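Long-range contacts in aminopeptidase (Legionella pneumophila subsp. pneumophila, PDB 6ICA), which probably works as a zinc-dependent aminopeptidase of the M28 family, removing residues from the amino ends of peptides: residues Pro48-Leu53 with Ile78-Ser83; His238-Asp243 with Ala284-Leu289. All coordinates share one frame; numbering follows the deposited sequence.

Contact 1 (Pro48-Leu53 with Ile78-Ser83); sequences PVHEQL and IIDVLS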
ATOM      1  N   PRO A  48     -26.888 -12.743  -2.289  1.00 78.57           N
ATOM      2  CA  PRO A  48     -25.550 -12.423  -2.798  1.00 68.34           C
ATOM      3  C   PRO A  48     -25.171 -10.991  -2.437  1.00 50.64           C
ATOM      4  O   PRO A  48     -25.999 -10.086  -2.550  1.00 45.61           O
ATOM      5  CB  PRO A  48     -25.691 -12.585  -4.319  1.00 69.40           C
ATOM      6  CG  PRO A  48     -26.993 -13.322  -4.539  1.00 73.11           C
ATOM      7  CD  PRO A  48     -27.863 -12.946  -3.376  1.00 74.97           C
ATOM      8  N   VAL A  49     -23.922 -10.790  -2.033  1.00 39.14           N
ATOM      9  CA  VAL A  49     -23.486  -9.490  -1.545  1.00 34.48           C
ATOM     10  C   VAL A  49     -23.281  -8.508  -2.691  1.00 36.78           C
ATOM     11  O   VAL A  49     -22.685  -8.839  -3.712  1.00 41.53           O
ATOM     12  CB  VAL A  49     -22.173  -9.611  -0.722  1.00 40.65           C
ATOM     13  CG1 VAL A  49     -21.710  -8.251  -0.216  1.00 40.81           C
ATOM     14  CG2 VAL A  49     -22.352 -10.595   0.439  1.00 40.32           C
ATOM     15  N   HIS A  50     -23.775  -7.290  -2.497  1.00 32.46           N
ATOM     16  CA  HIS A  50     -23.590  -6.203  -3.449  1.00 25.45           C
ATOM     17  C   HIS A  50     -22.527  -5.276  -2.892  1.00 24.32           C
ATOM     18  O   HIS A  50     -22.399  -5.135  -1.678  1.00 26.72           O
ATOM     19  CB  HIS A  50     -24.897  -5.423  -3.681  1.00 27.80           C
ATOM     20  CG  HIS A  50     -25.871  -6.106  -4.594  1.00 41.96           C
ATOM     21  ND1 HIS A  50     -26.857  -6.956  -4.136  1.00 46.47           N
ATOM     22  CD2 HIS A  50     -26.021  -6.049  -5.940  1.00 41.22           C
ATOM     23  CE1 HIS A  50     -27.566  -7.398  -5.160  1.00 43.73           C
ATOM     24  NE2 HIS A  50     -27.080  -6.863  -6.266  1.00 46.66           N
ATOM     25  N   GLU A  51     -21.761  -4.653  -3.779  1.00 17.72           N
ATOM     26  CA  GLU A  51     -20.795  -3.645  -3.383  1.00 16.29           C
ATOM     27  C   GLU A  51     -20.933  -2.442  -4.297  1.00 22.10           C
ATOM     28  O   GLU A  51     -21.403  -2.567  -5.427  1.00 21.43           O
ATOM     29  CB  GLU A  51     -19.379  -4.208  -3.449  1.00 25.75           C
ATOM     30  CG  GLU A  51     -19.161  -5.377  -2.501  1.00 26.49           C
ATOM     31  CD  GLU A  51     -17.707  -5.773  -2.395  1.00 30.38           C
ATOM     32  OE1 GLU A  51     -17.294  -6.636  -3.200  1.00 29.79           O
ATOM     33  OE2 GLU A  51     -16.982  -5.211  -1.536  1.00 28.08           O
ATOM     34  N   GLN A  52     -20.541  -1.274  -3.805  1.00 19.15           N
ATOM     35  CA  GLN A  52     -20.634  -0.067  -4.600  1.00 17.89           C
ATOM     36  C   GLN A  52     -19.245   0.497  -4.854  1.00 20.07           C
ATOM     37  O   GLN A  52     -18.422   0.620  -3.940  1.00 19.36           O
ATOM     38  CB  GLN A  52     -21.545   0.962  -3.920  1.00 14.54           C
ATOM     39  CG  GLN A  52     -22.988   0.462  -3.751  1.00 15.57           C
ATOM     40  CD  GLN A  52     -23.129  -0.529  -2.608  1.00 28.63           C
ATOM     41  OE1 GLN A  52     -22.571  -0.329  -1.532  1.00 28.85           O
ATOM     42  NE2 GLN A  52     -23.888  -1.590  -2.832  1.00 17.18           N
ATOM     43  N   LEU A  53     -18.993   0.816  -6.119  1.00 13.33           N
ATOM     44  CA  LEU A  53     -17.676   1.230  -6.574  1.00 12.74           C
ATOM     45  C   LEU A  53     -17.720   2.594  -7.245  1.00 13.61           C
ATOM     46  O   LEU A  53     -18.610   2.860  -8.044  1.00 16.50           O
ATOM     47  CB  LEU A  53     -17.111   0.207  -7.566  1.00 14.61           C
ATOM     48  CG  LEU A  53     -17.187  -1.254  -7.131  1.00 19.00           C
ATOM     49  CD1 LEU A  53     -16.677  -2.143  -8.254  1.00 21.37           C
ATOM     50  CD2 LEU A  53     -16.368  -1.475  -5.853  1.00 13.83           C
ATOM     51  N   ILE A  78     -20.676   6.167  -9.913  1.00 18.51           N
ATOM     52  CA  ILE A  78     -20.745   5.236  -8.800  1.00 20.75           C
ATOM     53  C   ILE A  78     -21.747   4.137  -9.173  1.00 25.08           C
ATOM     54  O   ILE A  78     -22.916   4.396  -9.504  1.00 19.51           O
ATOM     55  CB  ILE A  78     -21.132   5.936  -7.491  1.00 23.23           C
ATOM     56  CG1 ILE A  78     -19.963   6.793  -7.002  1.00 19.60           C
ATOM     57  CG2 ILE A  78     -21.512   4.916  -6.433  1.00 23.57           C
ATOM     58  CD1 ILE A  78     -20.251   7.562  -5.718  1.00 21.65           C
ATOM     59  N   ILE A  79     -21.259   2.902  -9.175  1.00 14.33           N
ATOM     60  CA  ILE A  79     -22.061   1.788  -9.647  1.00 17.00           C
ATOM     61  C   ILE A  79     -22.281   0.736  -8.578  1.00 19.98           C
ATOM     62  O   ILE A  79     -21.521   0.631  -7.617  1.00 19.55           O
ATOM     63  CB  ILE A  79     -21.415   1.098 -10.880  1.00 20.42           C
ATOM     64  CG1 ILE A  79     -20.141   0.353 -10.482  1.00 22.67           C
ATOM     65  CG2 ILE A  79     -21.129   2.114 -11.978  1.00 21.18           C
ATOM     66  CD1 ILE A  79     -19.415  -0.270 -11.671  1.00 25.03           C
ATOM     67  N   ASP A  80     -23.324  -0.058  -8.771  1.00 23.42           N
ATOM     68  CA  ASP A  80     -23.608  -1.172  -7.883  1.00 24.71           C
ATOM     69  C   ASP A  80     -23.380  -2.466  -8.620  1.00 23.29           C
ATOM     70  O   ASP A  80     -23.963  -2.686  -9.675  1.00 27.62           O
ATOM     71  CB  ASP A  80     -25.041  -1.100  -7.358  1.00 27.98           C
ATOM     72  CG  ASP A  80     -25.414  -2.307  -6.517  1.00 34.33           C
ATOM     73  OD1 ASP A  80     -25.730  -3.351  -7.118  1.00 44.75           O
ATOM     74  OD2 ASP A  80     -25.387  -2.222  -5.270  1.00 35.04           O
ATOM     75  N   VAL A  81     -22.531  -3.324  -8.069  1.00 20.11           N
ATOM     76  CA  VAL A  81     -22.254  -4.614  -8.697  1.00 21.53           C
ATOM     77  C   VAL A  81     -22.291  -5.754  -7.678  1.00 26.41           C
ATOM     78  O   VAL A  81     -22.147  -5.528  -6.472  1.00 24.95           O
ATOM     79  CB  VAL A  81     -20.856  -4.628  -9.401  1.00 23.01           C
ATOM     80  CG1 VAL A  81     -20.788  -3.597 -10.515  1.00 25.96           C
ATOM     81  CG2 VAL A  81     -19.743  -4.377  -8.403  1.00 19.82           C
ATOM     82  N   LEU A  82     -22.465  -6.978  -8.174  1.00 24.05           N
ATOM     83  CA  LEU A  82     -22.244  -8.162  -7.357  1.00 20.10           C
ATOM     84  C   LEU A  82     -20.775  -8.256  -6.924  1.00 21.34           C
ATOM     85  O   LEU A  82     -19.853  -8.022  -7.711  1.00 21.97           O
ATOM     86  CB  LEU A  82     -22.641  -9.434  -8.114  1.00 24.12           C
ATOM     87  CG  LEU A  82     -24.122  -9.654  -8.425  1.00 35.32           C
ATOM     88  CD1 LEU A  82     -24.319 -10.914  -9.263  1.00 27.40           C
ATOM     89  CD2 LEU A  82     -24.911  -9.747  -7.125  1.00 37.81           C
ATOM     90  N   SER A  83     -20.573  -8.594  -5.661  1.00 21.58           N
ATOM     91  CA  SER A  83     -19.251  -8.882  -5.133  1.00 27.27           C
ATOM     92  C   SER A  83     -18.451  -9.840  -6.029  1.00 27.30           C
ATOM     93  O   SER A  83     -17.232  -9.706  -6.176  1.00 26.96           O
ATOM     94  CB  SER A  83     -19.382  -9.479  -3.733  1.00 29.58           C
ATOM     95  OG  SER A  83     -18.170  -9.353  -3.026  1.00 44.62           O
TER

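Contact 2 (His238-Asp243 with Ala284-Leu289); sequences HMDTLD and AEERGL. With ZN (zinc ion), chain G; ZN (zinc ion), chain H.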
ATOM      1  N   HIS A 238       0.373  -3.800   0.628  1.00  9.20           N
ATOM      2  CA  HIS A 238      -0.822  -4.611   0.826  1.00 12.50           C
ATOM      3  C   HIS A 238      -0.508  -6.089   0.689  1.00 14.28           C
ATOM      4  O   HIS A 238       0.344  -6.480  -0.114  1.00 17.66           O
ATOM      5  CB  HIS A 238      -1.952  -4.180  -0.118  1.00 11.84           C
ATOM      6  CG  HIS A 238      -1.725  -4.481  -1.570  1.00 13.72           C
ATOM      7  ND1 HIS A 238      -2.174  -5.639  -2.170  1.00 13.07           N
ATOM      8  CD2 HIS A 238      -1.173  -3.739  -2.562  1.00 13.44           C
ATOM      9  CE1 HIS A 238      -1.885  -5.609  -3.461  1.00 14.43           C
ATOM     10  NE2 HIS A 238      -1.274  -4.468  -3.724  1.00 18.09           N
ATOM     11  N   MET A 239      -1.189  -6.897   1.502  1.00 11.76           N
ATOM     12  CA  MET A 239      -0.875  -8.319   1.654  1.00 14.51           C
ATOM     13  C   MET A 239      -1.711  -9.233   0.761  1.00 16.80           C
ATOM     14  O   MET A 239      -1.418 -10.429   0.652  1.00 15.45           O
ATOM     15  CB  MET A 239      -1.075  -8.758   3.121  1.00 14.38           C
ATOM     16  CG  MET A 239      -2.560  -8.879   3.511  1.00 15.11           C
ATOM     17  SD  MET A 239      -2.912  -9.537   5.172  1.00 21.85           S
ATOM     18  CE  MET A 239      -2.507  -8.146   6.234  1.00 18.04           C
ATOM     19  N   ASP A 240      -2.760  -8.690   0.148  1.00 12.84           N
ATOM     20  CA  ASP A 240      -3.751  -9.536  -0.532  1.00 15.31           C
ATOM     21  C   ASP A 240      -3.493  -9.703  -2.020  1.00 11.18           C
ATOM     22  O   ASP A 240      -2.631  -9.050  -2.590  1.00 11.71           O
ATOM     23  CB  ASP A 240      -5.174  -8.977  -0.322  1.00 16.79           C
ATOM     24  CG  ASP A 240      -5.361  -7.610  -0.965  1.00 24.76           C
ATOM     25  OD1 ASP A 240      -4.499  -6.732  -0.730  1.00 20.90           O
ATOM     26  OD2 ASP A 240      -6.358  -7.410  -1.701  1.00 24.54           O
ATOM     27  N   THR A 241      -4.258 -10.605  -2.624  1.00 12.79           N
ATOM     28  CA  THR A 241      -4.275 -10.839  -4.062  1.00 12.41           C
ATOM     29  C   THR A 241      -5.723 -10.973  -4.479  1.00 16.30           C
ATOM     30  O   THR A 241      -6.621 -10.961  -3.638  1.00 19.17           O
ATOM     31  CB  THR A 241      -3.544 -12.139  -4.494  1.00 14.76           C
ATOM     32  OG1 THR A 241      -4.251 -13.273  -3.965  1.00 13.82           O
ATOM     33  CG2 THR A 241      -2.102 -12.168  -4.026  1.00 10.25           C
ATOM     34  N   LEU A 242      -5.940 -11.159  -5.777  1.00 16.31           N
ATOM     35  CA  LEU A 242      -7.237 -11.581  -6.296  1.00 19.99           C
ATOM     36  C   LEU A 242      -7.530 -13.061  -5.952  1.00 19.48           C
ATOM     37  O   LEU A 242      -6.666 -13.769  -5.406  1.00 15.03           O
ATOM     38  CB  LEU A 242      -7.266 -11.389  -7.818  1.00 23.13           C
ATOM     39  CG  LEU A 242      -7.578 -10.038  -8.463  1.00 27.62           C
ATOM     40  CD1 LEU A 242      -6.629  -8.975  -8.001  1.00 39.14           C
ATOM     41  CD2 LEU A 242      -7.425 -10.205  -9.969  1.00 26.18           C
ATOM     42  N   ASP A 243      -8.741 -13.515  -6.278  1.00 13.06           N
ATOM     43  CA  ASP A 243      -9.114 -14.945  -6.211  1.00 16.69           C
ATOM     44  C   ASP A 243      -8.477 -15.749  -7.339  1.00 20.09           C
ATOM     45  O   ASP A 243      -7.856 -15.175  -8.233  1.00 23.49           O
ATOM     46  CB  ASP A 243     -10.633 -15.137  -6.293  1.00 18.47           C
ATOM     47  CG  ASP A 243     -11.367 -14.526  -5.122  1.00 39.50           C
ATOM     48  OD1 ASP A 243     -11.041 -14.867  -3.960  1.00 36.86           O
ATOM     49  OD2 ASP A 243     -12.276 -13.701  -5.373  1.00 50.49           O
ATOM     50  N   ALA A 284      -7.211  -6.405   1.551  1.00 14.02           N
ATOM     51  CA  ALA A 284      -8.235  -6.104   0.548  1.00 15.51           C
ATOM     52  C   ALA A 284      -7.956  -4.890  -0.337  1.00 17.27           C
ATOM     53  O   ALA A 284      -8.888  -4.189  -0.728  1.00 15.25           O
ATOM     54  CB  ALA A 284      -9.606  -5.919   1.244  1.00 12.51           C
ATOM     55  N   GLU A 285      -6.695  -4.631  -0.662  1.00 14.34           N
ATOM     56  CA  GLU A 285      -6.397  -3.523  -1.566  1.00 13.99           C
ATOM     57  C   GLU A 285      -7.006  -3.779  -2.939  1.00 12.13           C
ATOM     58  O   GLU A 285      -7.467  -2.845  -3.601  1.00 12.92           O
ATOM     59  CB  GLU A 285      -4.887  -3.319  -1.696  1.00 16.78           C
ATOM     60  CG  GLU A 285      -4.447  -2.102  -2.538  1.00 21.09           C
ATOM     61  CD  GLU A 285      -4.412  -2.377  -4.050  1.00 29.58           C
ATOM     62  OE1 GLU A 285      -4.442  -3.566  -4.456  1.00 26.33           O
ATOM     63  OE2 GLU A 285      -4.362  -1.401  -4.835  1.00 38.64           O
ATOM     64  N   GLU A 286      -7.032  -5.054  -3.335  1.00 11.38           N
ATOM     65  CA  GLU A 286      -7.498  -5.480  -4.648  1.00 14.71           C
ATOM     66  C   GLU A 286      -9.017  -5.390  -4.787  1.00 21.79           C
ATOM     67  O   GLU A 286      -9.550  -5.542  -5.882  1.00 22.77           O
ATOM     68  CB  GLU A 286      -7.031  -6.916  -4.934  1.00 20.91           C
ATOM     69  CG  GLU A 286      -5.502  -7.099  -4.961  1.00 19.84           C
ATOM     70  CD  GLU A 286      -4.847  -6.405  -6.153  1.00 24.68           C
ATOM     71  OE1 GLU A 286      -5.561  -5.750  -6.957  1.00 23.77           O
ATOM     72  OE2 GLU A 286      -3.616  -6.530  -6.299  1.00 27.36           O
ATOM     73  N   ARG A 287      -9.704  -5.146  -3.674  1.00 18.31           N
ATOM     74  CA  ARG A 287     -11.155  -4.974  -3.689  1.00 13.36           C
ATOM     75  C   ARG A 287     -11.533  -3.496  -3.842  1.00 19.47           C
ATOM     76  O   ARG A 287     -12.709  -3.135  -3.759  1.00 24.10           O
ATOM     77  CB  ARG A 287     -11.769  -5.530  -2.406  1.00 16.73           C
ATOM     78  CG  ARG A 287     -11.392  -7.000  -2.100  1.00 25.01           C
ATOM     79  CD  ARG A 287     -11.918  -7.946  -3.177  1.00 15.87           C
ATOM     80  NE  ARG A 287     -13.377  -7.896  -3.255  1.00 21.06           N
ATOM     81  CZ  ARG A 287     -14.110  -8.605  -4.111  1.00 22.14           C
ATOM     82  NH1 ARG A 287     -13.522  -9.448  -4.953  1.00 18.86           N
ATOM     83  NH2 ARG A 287     -15.436  -8.482  -4.116  1.00 17.45           N
ATOM     84  N   GLY A 288     -10.539  -2.643  -4.077  1.00 15.58           N
ATOM     85  CA  GLY A 288     -10.779  -1.216  -4.210  1.00 13.69           C
ATOM     86  C   GLY A 288     -10.384  -0.432  -2.960  1.00 20.01           C
ATOM     87  O   GLY A 288     -11.135   0.438  -2.498  1.00 16.40           O
ATOM     88  N   LEU A 289      -9.198  -0.737  -2.430  1.00 19.13           N
ATOM     89  CA  LEU A 289      -8.596  -0.022  -1.291  1.00 17.40           C
ATOM     90  C   LEU A 289      -9.416  -0.109  -0.012  1.00 17.58           C
ATOM     91  O   LEU A 289      -9.476   0.840   0.758  1.00 17.74           O
ATOM     92  CB  LEU A 289      -8.381   1.458  -1.640  1.00 16.45           C
ATOM     93  CG  LEU A 289      -7.716   1.770  -2.985  1.00 13.90           C
ATOM     94  CD1 LEU A 289      -7.430   3.271  -3.100  1.00 18.79           C
ATOM     95  CD2 LEU A 289      -6.447   0.975  -3.162  1.00 15.62           C
TER
HETATM   96 ZN    ZN G 504      -0.788  -3.845  -5.723  1.00 19.39          ZN
HETATM   97 ZN    ZN H 505      -2.926  -5.118  -7.894  1.00 55.08          ZN
HETATM   98  O   HOH W   1      -2.577  -3.541  -6.411  1.00 16.47           O
HETATM   99  O   HOH W   2      -0.532  -2.757  -7.859  1.00 25.69           O

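Contact 1 (Pro48-Leu53 with Ile78-Ser83)
Glu-51 pairs with Val-81 at the heart of two antiparallel strands, 50-56 and 76-82, the central pair of a four-stranded antiparallel sheet. The backbones form a regular ladder: Glu-51 and Val-81 bond through both their N and O atoms, as do Leu-53 and Ile-79, and beyond the ladder's end Ser-83 N reaches Val-49 O at 2.9 Å.

The side chain of Glu-51 leaves CB on the face that also carries Val-81, Leu-53 and Ile-79. Its CG, anti to the carbonyl carbon (chi1 -62°), lies 4.1 Å from Ser-83 OG, and the extended chain then carries CD within 3.7 Å of the same hydroxyl. At the tip, OE1 accepts a hydrogen bond from Ser-83 OG at 2.9 Å, met from above the carboxylate plane, and also forms a salt bridge with Arg-287; OE2 is bonded by Tyr-215 and Asn-103. A glutamate suits this buried place because each oxygen has donors to meet. Nearby, Leu-53 CD1 packs on Val-81 CG2, hydrocarbon against helix 86-96.

Where the His-50 and Leu-82 side chains diverge, Leu-82 CD2 still reaches over a His-50 ring face in a CH-pi contact, offset toward the rim. On the face opposite Glu-51, Gln-52, bent at chi2 (77°), lies alongside Asp-80, and its NE2 meets OD2 on the anti side at 2.9 Å.

Contact 2 (His238-Asp243 with Ala284-Leu289)
His-238 and Glu-286 bring two neighbouring loops to the paired zinc centre of an M28-type peptidase, each loop following a strand of the central mixed sheet.

Metal bonds come first. His-238 NE2 holds one zinc ion at 2.1 Å, and Glu-286 OE2 holds the other at 2.2 Å. Water 1 bridges the two ions, and Asp-251 also serves both; Asp-313 joins the first site and His-391 the second. Imidazole and carboxylate are natural zinc ligands, and the bend of Glu-286 at chi2 (-68°) turns its carboxylate toward the metal.

Hydrogen bonds then hold the histidine ring and the backbone that carries Glu-286. Asp-240 OD1 accepts from His-238 ND1 at 2.9 Å, approached from above the carboxylate plane, and weakly from Glu-285 N. Its OD2 takes the Glu-286 N-H on the syn lone pair at 2.9 Å, in a nearly straight bond (166°). One short acid thus ties the histidine to the start of the 3-10 turn 285-287. Glu-285 OE1 receives a hydrogen bond from water 1 at 2.7 Å.

Packing completes the contact. Glu-285 CB lies over a face of the His-238 ring, 3.7 Å from its centroid, a CH-pi contact, while OE1 sits above the same ring near its rim. The Leu-242 side chain crosses that of Glu-286 at about a right angle, its CD1 3.6 Å from Glu-286 OE1, an apolar wall beside the ligand.

Chemically, the carboxylate on ND1 would probably make the imidazole a stronger electron donor to zinc, and the water shared by both metals and Glu-285 is consistent with the nucleophile of metallopeptidases of this family, where such a glutamate acts as general base.

Overall arrangement
Contact 1 comes first along the chain and closes before contact 2 opens; their centres lie about 16 Å apart, on the same side of the molecule's centre. Contact 1 belongs to the small antiparallel sheet of the N-terminal part, contact 2 to the loops after strands 232-238 and 277-282, neighbours in the eight-stranded mixed sheet that carries the zinc site. Arg-287 joins the two directly: besides the salt bridge to Glu-51, its NH2 probably bonds Ser-83 O, while NE is held by Tyr-215, which also bonds Glu-51. Helix 86-96 also packs against both. The N-terminal sheet is therefore fastened to the residue immediately after the zinc ligand Glu-286.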